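PDB 3JUU: porphyranase B from Zobellia galactanivorans, which hydrolyses the sulfated red-algal polysaccharide porphyran at the (1->4) linkages between beta-D-galactopyranose and alpha-L-galactopyranose-6-sulfate, releasing mostly disaccharides. Local coordinates for residues A[28-33]-A[272-277]; A[185-190]-A[227-232]. All blocks are in the same frame, centred on the assembly; numbering follows the deposited sequence.

Contact 1. Residues A[28-33]-A[272-277]; sequences KLIENM and SWQLVD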
# COMPACT_ATOMS: atom_id res chain seq x y z
N LYS A 28 14.52 -1.74 -15.44
CA LYS A 28 15.23 -0.49 -15.17
C LYS A 28 14.56 0.25 -13.98
O LYS A 28 13.36 0.57 -14.05
CB LYS A 28 15.18 0.39 -16.45
CG LYS A 28 15.85 1.80 -16.29
CD LYS A 28 15.80 2.61 -17.60
CE LYS A 28 16.07 4.11 -17.41
NZ LYS A 28 15.23 4.84 -18.44
N LEU A 29 15.37 0.55 -12.97
CA LEU A 29 14.87 1.29 -11.78
C LEU A 29 14.29 2.61 -12.13
O LEU A 29 14.90 3.40 -12.91
CB LEU A 29 15.96 1.43 -10.71
CG LEU A 29 15.36 1.81 -9.33
CD1 LEU A 29 14.75 0.55 -8.71
CD2 LEU A 29 16.53 2.29 -8.42
N ILE A 30 13.07 2.86 -11.64
CA ILE A 30 12.46 4.18 -11.78
C ILE A 30 12.91 4.95 -10.50
O ILE A 30 12.37 4.76 -9.39
CB ILE A 30 10.95 4.13 -11.86
CG1 ILE A 30 10.50 3.28 -13.07
CG2 ILE A 30 10.30 5.57 -11.88
CD1 ILE A 30 9.03 2.88 -12.90
N GLU A 31 13.91 5.82 -10.67
CA GLU A 31 14.60 6.44 -9.53
C GLU A 31 13.65 7.27 -8.70
O GLU A 31 13.66 7.18 -7.47
CB GLU A 31 15.72 7.40 -10.02
CG GLU A 31 16.74 6.72 -10.81
CD GLU A 31 17.53 5.81 -9.95
OE1 GLU A 31 17.73 6.14 -8.75
OE2 GLU A 31 17.93 4.75 -10.45
N ASN A 32 12.81 8.06 -9.32
CA ASN A 32 11.94 8.94 -8.53
C ASN A 32 10.71 8.28 -7.83
O ASN A 32 9.87 8.95 -7.21
CB ASN A 32 11.52 10.18 -9.36
CG ASN A 32 10.56 9.85 -10.49
OD1 ASN A 32 9.96 8.75 -10.59
ND2 ASN A 32 10.36 10.84 -11.35
N MET A 33 10.60 6.94 -8.00
CA MET A 33 9.58 6.14 -7.28
C MET A 33 10.21 5.00 -6.52
O MET A 33 9.53 4.01 -6.15
CB MET A 33 8.53 5.60 -8.27
CG MET A 33 7.77 6.72 -8.95
SD MET A 33 6.51 6.11 -10.10
CE MET A 33 5.27 5.57 -8.89
N SER A 272 10.69 0.52 -7.77
CA SER A 272 9.75 0.60 -8.87
C SER A 272 10.57 0.50 -10.17
O SER A 272 11.69 1.03 -10.24
CB SER A 272 9.08 1.94 -8.77
OG SER A 272 8.35 2.05 -7.56
N TRP A 273 10.04 -0.21 -11.16
CA TRP A 273 10.84 -0.60 -12.34
C TRP A 273 9.98 -0.55 -13.57
O TRP A 273 8.77 -0.81 -13.51
CB TRP A 273 11.36 -2.06 -12.21
CG TRP A 273 12.02 -2.48 -10.90
CD1 TRP A 273 11.39 -2.86 -9.69
CD2 TRP A 273 13.41 -2.62 -10.66
NE1 TRP A 273 12.32 -3.19 -8.75
CE2 TRP A 273 13.57 -3.07 -9.32
CE3 TRP A 273 14.57 -2.40 -11.48
CZ2 TRP A 273 14.84 -3.32 -8.75
CZ3 TRP A 273 15.82 -2.63 -10.91
CH2 TRP A 273 15.95 -3.09 -9.57
N GLN A 274 10.60 -0.18 -14.70
CA GLN A 274 10.01 -0.32 -16.02
C GLN A 274 10.74 -1.48 -16.75
O GLN A 274 11.95 -1.75 -16.51
CB GLN A 274 10.30 0.92 -16.84
CG GLN A 274 9.45 2.10 -16.57
CD GLN A 274 9.94 3.33 -17.37
OE1 GLN A 274 11.07 3.32 -17.87
NE2 GLN A 274 9.09 4.34 -17.51
N LEU A 275 10.00 -2.17 -17.61
CA LEU A 275 10.53 -3.23 -18.40
C LEU A 275 10.81 -2.61 -19.76
O LEU A 275 9.91 -2.03 -20.39
CB LEU A 275 9.45 -4.32 -18.54
CG LEU A 275 10.01 -5.60 -19.15
CD1 LEU A 275 11.11 -6.27 -18.39
CD2 LEU A 275 8.75 -6.54 -19.30
N VAL A 276 12.08 -2.66 -20.16
CA VAL A 276 12.49 -2.01 -21.43
C VAL A 276 13.19 -3.03 -22.35
O VAL A 276 13.79 -4.02 -21.87
CB VAL A 276 13.39 -0.78 -21.21
CG1 VAL A 276 12.56 0.42 -20.42
CG2 VAL A 276 14.72 -1.16 -20.51
N ASP A 277 13.10 -2.75 -23.66
CA ASP A 277 13.70 -3.61 -24.73
C ASP A 277 15.17 -3.29 -24.98
O ASP A 277 16.04 -3.78 -24.22
CB ASP A 277 12.84 -3.56 -26.03
CG ASP A 277 11.41 -4.09 -25.81
OD1 ASP A 277 10.83 -3.99 -24.67
OD2 ASP A 277 10.82 -4.63 -26.77

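Contact 2. Residues A[185-190]-A[227-232]; sequences GSSKGK and TPPADF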
# COMPACT_ATOMS: atom_id res chain seq x y z
N GLY A 185 -16.22 -1.83 -9.89
CA GLY A 185 -16.24 -3.12 -9.18
C GLY A 185 -14.84 -3.40 -8.66
O GLY A 185 -14.02 -2.50 -8.66
N SER A 186 -14.60 -4.64 -8.22
CA SER A 186 -13.36 -5.01 -7.55
C SER A 186 -12.95 -6.40 -8.01
O SER A 186 -13.83 -7.31 -8.10
CB SER A 186 -13.61 -5.13 -6.01
OG SER A 186 -13.85 -3.78 -5.61
N SER A 187 -11.66 -6.63 -8.18
CA SER A 187 -11.21 -8.02 -8.41
C SER A 187 -10.06 -8.30 -7.50
O SER A 187 -9.02 -7.71 -7.67
CB SER A 187 -10.75 -8.25 -9.83
OG SER A 187 -11.88 -8.24 -10.72
N LYS A 188 -10.26 -9.25 -6.60
CA LYS A 188 -9.34 -9.49 -5.47
C LYS A 188 -8.41 -10.63 -5.77
O LYS A 188 -8.69 -11.48 -6.65
CB LYS A 188 -10.12 -9.92 -4.20
CG LYS A 188 -11.22 -9.06 -3.76
CD LYS A 188 -11.96 -9.63 -2.48
CE LYS A 188 -13.22 -10.48 -2.89
NZ LYS A 188 -13.52 -11.62 -1.91
N GLY A 189 -7.31 -10.67 -5.00
CA GLY A 189 -6.44 -11.90 -4.95
C GLY A 189 -6.07 -12.16 -3.49
O GLY A 189 -6.07 -11.22 -2.66
N LYS A 190 -5.86 -13.43 -3.12
CA LYS A 190 -5.49 -13.73 -1.74
C LYS A 190 -4.45 -14.87 -1.83
O LYS A 190 -4.67 -15.81 -2.62
CB LYS A 190 -6.70 -14.23 -0.93
CG LYS A 190 -6.40 -14.62 0.51
CD LYS A 190 -7.58 -15.37 1.21
CE LYS A 190 -8.79 -14.45 1.21
NZ LYS A 190 -9.89 -15.06 2.00
N THR A 227 -7.50 -9.77 -13.89
CA THR A 227 -7.92 -8.80 -14.83
C THR A 227 -8.64 -7.76 -14.02
O THR A 227 -9.63 -8.05 -13.38
CB THR A 227 -8.93 -9.45 -15.84
OG1 THR A 227 -8.19 -10.45 -16.58
CG2 THR A 227 -9.47 -8.41 -16.80
N PRO A 228 -8.19 -6.51 -14.09
CA PRO A 228 -8.90 -5.52 -13.29
C PRO A 228 -10.29 -5.23 -13.82
O PRO A 228 -10.58 -5.49 -15.03
CB PRO A 228 -7.93 -4.29 -13.37
CG PRO A 228 -7.31 -4.35 -14.71
CD PRO A 228 -7.10 -5.92 -14.91
N PRO A 229 -11.16 -4.64 -12.97
CA PRO A 229 -12.57 -4.38 -13.36
C PRO A 229 -12.74 -3.34 -14.48
O PRO A 229 -13.77 -3.38 -15.16
CB PRO A 229 -13.26 -3.97 -12.05
CG PRO A 229 -12.15 -3.73 -11.10
CD PRO A 229 -10.85 -4.18 -11.61
N ALA A 230 -11.72 -2.52 -14.72
CA ALA A 230 -11.74 -1.53 -15.83
C ALA A 230 -10.32 -1.38 -16.28
O ALA A 230 -9.37 -1.78 -15.56
CB ALA A 230 -12.33 -0.16 -15.34
N ASP A 231 -10.10 -0.82 -17.47
CA ASP A 231 -8.70 -0.60 -17.91
C ASP A 231 -7.85 0.22 -16.89
O ASP A 231 -8.21 1.35 -16.48
CB ASP A 231 -8.69 0.23 -19.16
CG ASP A 231 -9.22 -0.51 -20.39
OD1 ASP A 231 -9.20 -1.77 -20.38
OD2 ASP A 231 -9.64 0.22 -21.34
N PHE A 232 -6.71 -0.32 -16.50
CA PHE A 232 -5.75 0.43 -15.66
C PHE A 232 -4.69 1.06 -16.59
O PHE A 232 -3.56 0.58 -16.63
CB PHE A 232 -5.13 -0.54 -14.63
CG PHE A 232 -6.01 -0.77 -13.38
CD1 PHE A 232 -7.39 -0.48 -13.38
CD2 PHE A 232 -5.43 -1.24 -12.20
CE1 PHE A 232 -8.23 -0.70 -12.24
CE2 PHE A 232 -6.27 -1.45 -11.03
CZ PHE A 232 -7.67 -1.12 -11.04
O HOH W 1 -12.04 -9.41 -13.37

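Contact 1. Residues A[28-33]-A[272-277]
Leu29 sets its CD1 methyl over the indole of Trp273, 3.7 Å from the centroid of the six-membered ring and only 4° off its normal, a CH-pi contact over the middle of the face. The indole NE1 is bonded elsewhere, to Glu111. Leu29 and Trp273 form a non-hydrogen-bonded antiparallel pair, whereas Lys28 and Gln274 next to them exchange two backbone bonds, Lys28 N to Gln274 O at 2.8 Å and Gln274 N to Lys28 O at 2.9 Å. Ile30 N continues the ladder onto Ser272 O at 2.7 Å. Packing is tight at Ile30, which is buried: its CD1 lies against the Trp273 backbone and CG of Gln274. Ser272 OG donates to Met33 O (2.7 Å) from above the carbonyl plane, a side-chain bond to the backbone of the turn at 30-33, which is closed by Met33 N to Ile30 O. The Lys28 end is looser: its exposed side chain runs outward from CB, which comes no nearer than 4.4 Å to CG2 of Val276. The pairing joins the first strand, 26-29, to the last, 264-276, bringing strands from near the two ends of the chain together in the beta-sandwich jelly roll of family GH16.

Contact 2. Residues A[185-190]-A[227-232]
Pro229 presses the CG corner of its ring against the backbone of Gly185, with CG 3.3 Å from Gly185 O and 3.6 Å from Gly185 C. The ring's CB also faces this peptide, 3.8 Å from the same carbonyl oxygen. Gly185 adopts backbone angles (phi 155°, psi -167°) that would bring any CB into collision with the carbonyl oxygen of the residue before, and it offers the proline a bare main chain. Beside this van der Waals contact of a ring methylene with a carbonyl, Ser187 points its side chain at Thr227. Its OG lies anti to its own carbonyl carbon (chi1 -71°), and a water links the two segments, 2.9 Å from Ser187 OG and donating to Thr227 O at 2.8 Å. In the beta-sandwich of this GH16 enzyme, the contact sets the loop between strands 221-226 and 237-242 against strand 185-192, where that strand is interrupted by a short irregular stretch. Further out, both partners are positioned by neighbouring strands. Gly185 and Ser187 are bonded through their backbones to Ser173 and Thr171 of strand 166-174, and Ser186, whose CB points away from the loop, hydrogen-bonds through OG to His172 ND1. Within the loop, CB of Pro228 sits 3.7 Å above the centre of the Phe232 ring, whose other neighbours include Thr142 and Leu144. The Ser186 side chain is about 8 Å from that of Glu143, the probable nucleophile.

In the fold
Contact 1 is partly buried and contact 2 lies at the surface; their centres are 23 Å apart, with nearest atoms about 13 Å from each other. Along the chain, contact 2 falls within the 238 residues that separate the two segments of contact 1. They hold different elements: 28-33 with 272-277 pairs strands from near the two chain ends, with direct backbone bonds and a CH-pi contact, while 185-190 with 227-232 sets a loop against a strand through a proline and a shared water. The buried area follows suit, 485 Å² against 160 Å². Contact 1 lies away from the active site, whereas contact 2 comes within about 8 to 9 Å, side chain to side chain, of the probable catalytic pair Glu143 and Glu148, through Ser186.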